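Local coordinates for protein GlcNAc Inducible Gene 2, GIG2 (Candida albicans, PDB 6AKZ) that binds an iron(III) ion and is probably an oxygenase of the DUF1479 family, encoded by a gene induced by N-acetylglucosamine, at residues N72-K83 / A147-E155. Numbering follows the deposited sequence.
Sequences NKLPQQVSELFK and AIFKAMSKE
Met-152 lays its methyl group over one face of the Phe-82 ring in a CH-pi contact, with CE 3.6 Å from the ring centroid and displaced toward the rim, near CZ. Bends at chi2 (-44°) and chi3 (-75°) carry CE back onto the ring. SD stands farther off above the same ring, 5.2 Å from its centroid, a Met-aromatic contact, and packs 3.9 Å from Leu-74 CD1. Beside this apolar patch the carboxylate of Glu-155 turns back toward the start of helix 76-85, its chain bent at chi2 (-68°). Both its oxygens are held, which should limit rotation: Ser-79 OG donates to the syn lone pair of Glu-155 OE1 at 2.7 Å, while OE2 receives a water that also donates to Ala-151 O and accepts from Leu-74 N. The extended Lys-83 chain reaches Glu-155 O through NZ at 2.9 Å; its charge probably adds some stabilisation to the nearby carboxylate. This is structural packing away from the iron site: the loop before helix 76-85 and that helix itself meet the last turns of helix 143-153 and the residues that follow, against the mixed sheet of this cupin-clan protein, where Leu-88 of strand 87-91 and Leu-256 of strand 256-261 touch both Phe-82 and Met-152.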
loop_
_atom_site.group_PDB
_atom_site.type_symbol
_atom_site.label_atom_id
_atom_site.label_comp_id
_atom_site.label_asym_id
_atom_site.label_seq_id
_atom_site.Cartn_x
_atom_site.Cartn_y
_atom_site.Cartn_z
ATOM N N ASN A 72 12.092 6.901 17.667
ATOM C CA ASN A 72 11.497 6.596 16.393
ATOM C C ASN A 72 11.689 5.163 15.897
ATOM O O ASN A 72 11.986 4.970 14.749
ATOM C CB ASN A 72 11.992 7.569 15.341
ATOM C CG ASN A 72 11.832 9.002 15.780
ATOM O OD1 ASN A 72 10.731 9.488 15.920
ATOM N ND2 ASN A 72 12.935 9.627 16.121
ATOM N N LYS A 73 11.495 4.185 16.799
ATOM C CA LYS A 73 11.584 2.766 16.492
ATOM C C LYS A 73 10.425 2.072 17.080
ATOM O O LYS A 73 10.053 2.360 18.194
ATOM C CB LYS A 73 12.803 2.107 17.148
ATOM C CG LYS A 73 14.075 2.613 16.613
ATOM C CD LYS A 73 15.286 2.114 17.407
ATOM C CE LYS A 73 16.440 3.092 17.170
ATOM N NZ LYS A 73 17.690 2.619 17.824
ATOM N N LEU A 74 9.896 1.081 16.352
ATOM C CA LEU A 74 8.933 0.211 16.977
ATOM C C LEU A 74 9.740 -0.619 17.969
ATOM O O LEU A 74 10.845 -1.089 17.616
ATOM C CB LEU A 74 8.254 -0.710 15.982
ATOM C CG LEU A 74 7.382 -0.047 14.899
ATOM C CD1 LEU A 74 6.831 -1.132 13.981
ATOM C CD2 LEU A 74 6.243 0.790 15.452
ATOM N N PRO A 75 9.211 -0.793 19.181
ATOM C CA PRO A 75 9.783 -1.879 20.058
ATOM C C PRO A 75 9.886 -3.243 19.390
ATOM O O PRO A 75 9.007 -3.594 18.574
ATOM C CB PRO A 75 8.778 -1.965 21.192
ATOM C CG PRO A 75 7.653 -1.125 20.848
ATOM C CD PRO A 75 7.957 -0.248 19.709
ATOM N N GLN A 76 10.876 -4.036 19.836
ATOM C CA GLN A 76 11.169 -5.319 19.284
ATOM C C GLN A 76 9.949 -6.222 19.153
ATOM O O GLN A 76 9.738 -6.805 18.094
ATOM C CB GLN A 76 12.326 -6.001 20.085
ATOM C CG GLN A 76 12.697 -7.412 19.641
ATOM C CD GLN A 76 13.183 -8.294 20.807
ATOM O OE1 GLN A 76 12.482 -8.510 21.828
ATOM N NE2 GLN A 76 14.373 -8.821 20.650
ATOM N N GLN A 77 9.166 -6.405 20.206
ATOM C CA GLN A 77 8.024 -7.312 20.093
ATOM C C GLN A 77 6.986 -6.829 19.040
ATOM O O GLN A 77 6.354 -7.619 18.311
ATOM C CB GLN A 77 7.370 -7.415 21.461
ATOM C CG GLN A 77 6.063 -8.179 21.581
ATOM C CD GLN A 77 5.367 -7.860 22.915
ATOM O OE1 GLN A 77 5.407 -6.726 23.387
ATOM N NE2 GLN A 77 4.707 -8.865 23.512
ATOM N N VAL A 78 6.817 -5.537 18.983
ATOM C CA VAL A 78 5.843 -4.975 17.992
ATOM C C VAL A 78 6.368 -5.182 16.529
ATOM O O VAL A 78 5.644 -5.573 15.567
ATOM C CB VAL A 78 5.598 -3.515 18.306
ATOM C CG1 VAL A 78 4.770 -2.813 17.218
ATOM C CG2 VAL A 78 4.966 -3.367 19.691
ATOM N N SER A 79 7.658 -4.894 16.351
ATOM C CA SER A 79 8.332 -5.104 15.086
ATOM C C SER A 79 8.194 -6.489 14.588
ATOM O O SER A 79 7.803 -6.713 13.410
ATOM C CB SER A 79 9.825 -4.679 15.194
ATOM O OG SER A 79 10.580 -4.987 14.015
ATOM N N GLU A 80 8.492 -7.477 15.457
ATOM C CA GLU A 80 8.378 -8.841 15.073
ATOM C C GLU A 80 6.974 -9.233 14.656
ATOM O O GLU A 80 6.771 -9.901 13.626
ATOM C CB GLU A 80 8.847 -9.754 16.215
ATOM C CG GLU A 80 10.283 -9.523 16.572
ATOM C CD GLU A 80 10.716 -10.367 17.793
ATOM O OE1 GLU A 80 9.890 -10.624 18.721
ATOM O OE2 GLU A 80 11.910 -10.665 17.847
ATOM N N LEU A 81 6.016 -8.795 15.422
ATOM C CA LEU A 81 4.606 -9.087 15.067
ATOM C C LEU A 81 4.188 -8.359 13.731
ATOM O O LEU A 81 3.436 -8.904 12.884
ATOM C CB LEU A 81 3.679 -8.710 16.236
ATOM C CG LEU A 81 3.751 -9.681 17.396
ATOM C CD1 LEU A 81 3.277 -9.051 18.688
ATOM C CD2 LEU A 81 3.003 -10.928 16.954
ATOM N N PHE A 82 4.625 -7.138 13.580
ATOM C CA PHE A 82 4.304 -6.329 12.383
ATOM C C PHE A 82 4.910 -6.985 11.136
ATOM O O PHE A 82 4.201 -7.166 10.169
ATOM C CB PHE A 82 4.788 -4.929 12.485
ATOM C CG PHE A 82 4.657 -4.163 11.179
ATOM C CD1 PHE A 82 3.417 -3.883 10.649
ATOM C CD2 PHE A 82 5.799 -3.813 10.491
ATOM C CE1 PHE A 82 3.308 -3.170 9.466
ATOM C CE2 PHE A 82 5.713 -3.161 9.284
ATOM C CZ PHE A 82 4.449 -2.904 8.739
ATOM N N LYS A 83 6.182 -7.433 11.174
ATOM C CA LYS A 83 6.716 -8.080 10.012
ATOM C C LYS A 83 6.004 -9.388 9.645
ATOM O O LYS A 83 6.001 -9.753 8.488
ATOM C CB LYS A 83 8.213 -8.297 10.118
ATOM C CG LYS A 83 8.971 -6.975 10.209
ATOM C CD LYS A 83 10.448 -7.183 9.903
ATOM C CE LYS A 83 11.105 -5.866 9.617
ATOM N NZ LYS A 83 12.452 -5.951 8.940
ATOM N N ALA A 147 6.720 11.143 13.202
ATOM C CA ALA A 147 7.371 10.167 14.067
ATOM C C ALA A 147 6.985 8.747 13.704
ATOM O O ALA A 147 7.854 7.866 13.573
ATOM C CB ALA A 147 7.080 10.438 15.545
ATOM N N ILE A 148 5.706 8.482 13.533
ATOM C CA ILE A 148 5.309 7.098 13.229
ATOM C C ILE A 148 5.759 6.675 11.857
ATOM O O ILE A 148 6.145 5.532 11.669
ATOM C CB ILE A 148 3.805 6.774 13.414
ATOM C CG1 ILE A 148 2.962 7.543 12.432
ATOM C CG2 ILE A 148 3.387 7.061 14.880
ATOM C CD1 ILE A 148 1.468 7.235 12.535
ATOM N N PHE A 149 5.773 7.574 10.896
ATOM C CA PHE A 149 6.357 7.226 9.592
ATOM C C PHE A 149 7.853 6.940 9.689
ATOM O O PHE A 149 8.329 6.021 9.031
ATOM C CB PHE A 149 6.000 8.289 8.555
ATOM C CG PHE A 149 4.617 8.113 8.011
ATOM C CD1 PHE A 149 3.519 8.633 8.670
ATOM C CD2 PHE A 149 4.409 7.337 6.869
ATOM C CE1 PHE A 149 2.205 8.437 8.186
ATOM C CE2 PHE A 149 3.101 7.144 6.340
ATOM C CZ PHE A 149 2.003 7.664 7.009
ATOM N N LYS A 150 8.593 7.708 10.501
ATOM C CA LYS A 150 10.004 7.437 10.704
ATOM C C LYS A 150 10.162 6.038 11.272
ATOM O O LYS A 150 10.984 5.263 10.814
ATOM C CB LYS A 150 10.683 8.431 11.641
ATOM C CG LYS A 150 10.966 9.791 11.089
ATOM C CD LYS A 150 11.544 10.690 12.200
ATOM C CE LYS A 150 11.178 12.186 12.096
ATOM N NZ LYS A 150 10.422 12.719 13.296
ATOM N N ALA A 151 9.331 5.672 12.226
ATOM C CA ALA A 151 9.468 4.361 12.894
ATOM C C ALA A 151 9.134 3.217 11.902
ATOM O O ALA A 151 9.843 2.237 11.810
ATOM C CB ALA A 151 8.555 4.293 14.069
ATOM N N MET A 152 8.079 3.405 11.102
ATOM C CA MET A 152 7.746 2.415 10.051
ATOM C C MET A 152 8.815 2.229 9.037
ATOM O O MET A 152 9.071 1.097 8.622
ATOM C CB MET A 152 6.414 2.704 9.359
ATOM C CG MET A 152 5.180 2.711 10.352
ATOM S SD MET A 152 5.073 1.436 11.562
ATOM C CE MET A 152 4.565 0.051 10.536
ATOM N N SER A 153 9.476 3.313 8.661
ATOM C CA SER A 153 10.506 3.276 7.603
ATOM C C SER A 153 11.702 2.403 8.014
ATOM O O SER A 153 12.332 1.814 7.139
ATOM C CB SER A 153 10.977 4.679 7.271
ATOM O OG SER A 153 11.929 5.156 8.194
ATOM N N LYS A 154 11.945 2.293 9.308
ATOM C CA LYS A 154 12.985 1.402 9.843
ATOM C C LYS A 154 12.696 -0.099 9.813
ATOM O O LYS A 154 13.587 -0.910 10.050
ATOM C CB LYS A 154 13.290 1.822 11.255
ATOM C CG LYS A 154 13.791 3.258 11.310
ATOM C CD LYS A 154 14.149 3.501 12.751
ATOM C CE LYS A 154 14.830 4.829 13.007
ATOM N NZ LYS A 154 14.149 5.943 12.438
ATOM N N GLU A 155 11.467 -0.459 9.481
ATOM C CA GLU A 155 11.107 -1.857 9.276
ATOM C C GLU A 155 11.511 -2.292 7.884
ATOM O O GLU A 155 11.713 -3.489 7.633
ATOM C CB GLU A 155 9.667 -2.034 9.513
ATOM C CG GLU A 155 9.214 -1.568 10.929
ATOM C CD GLU A 155 9.775 -2.463 12.044
ATOM O OE1 GLU A 155 9.822 -3.705 11.809
ATOM O OE2 GLU A 155 10.241 -1.949 13.132
HETATM O O HOH W 1 10.698 0.626 13.606
#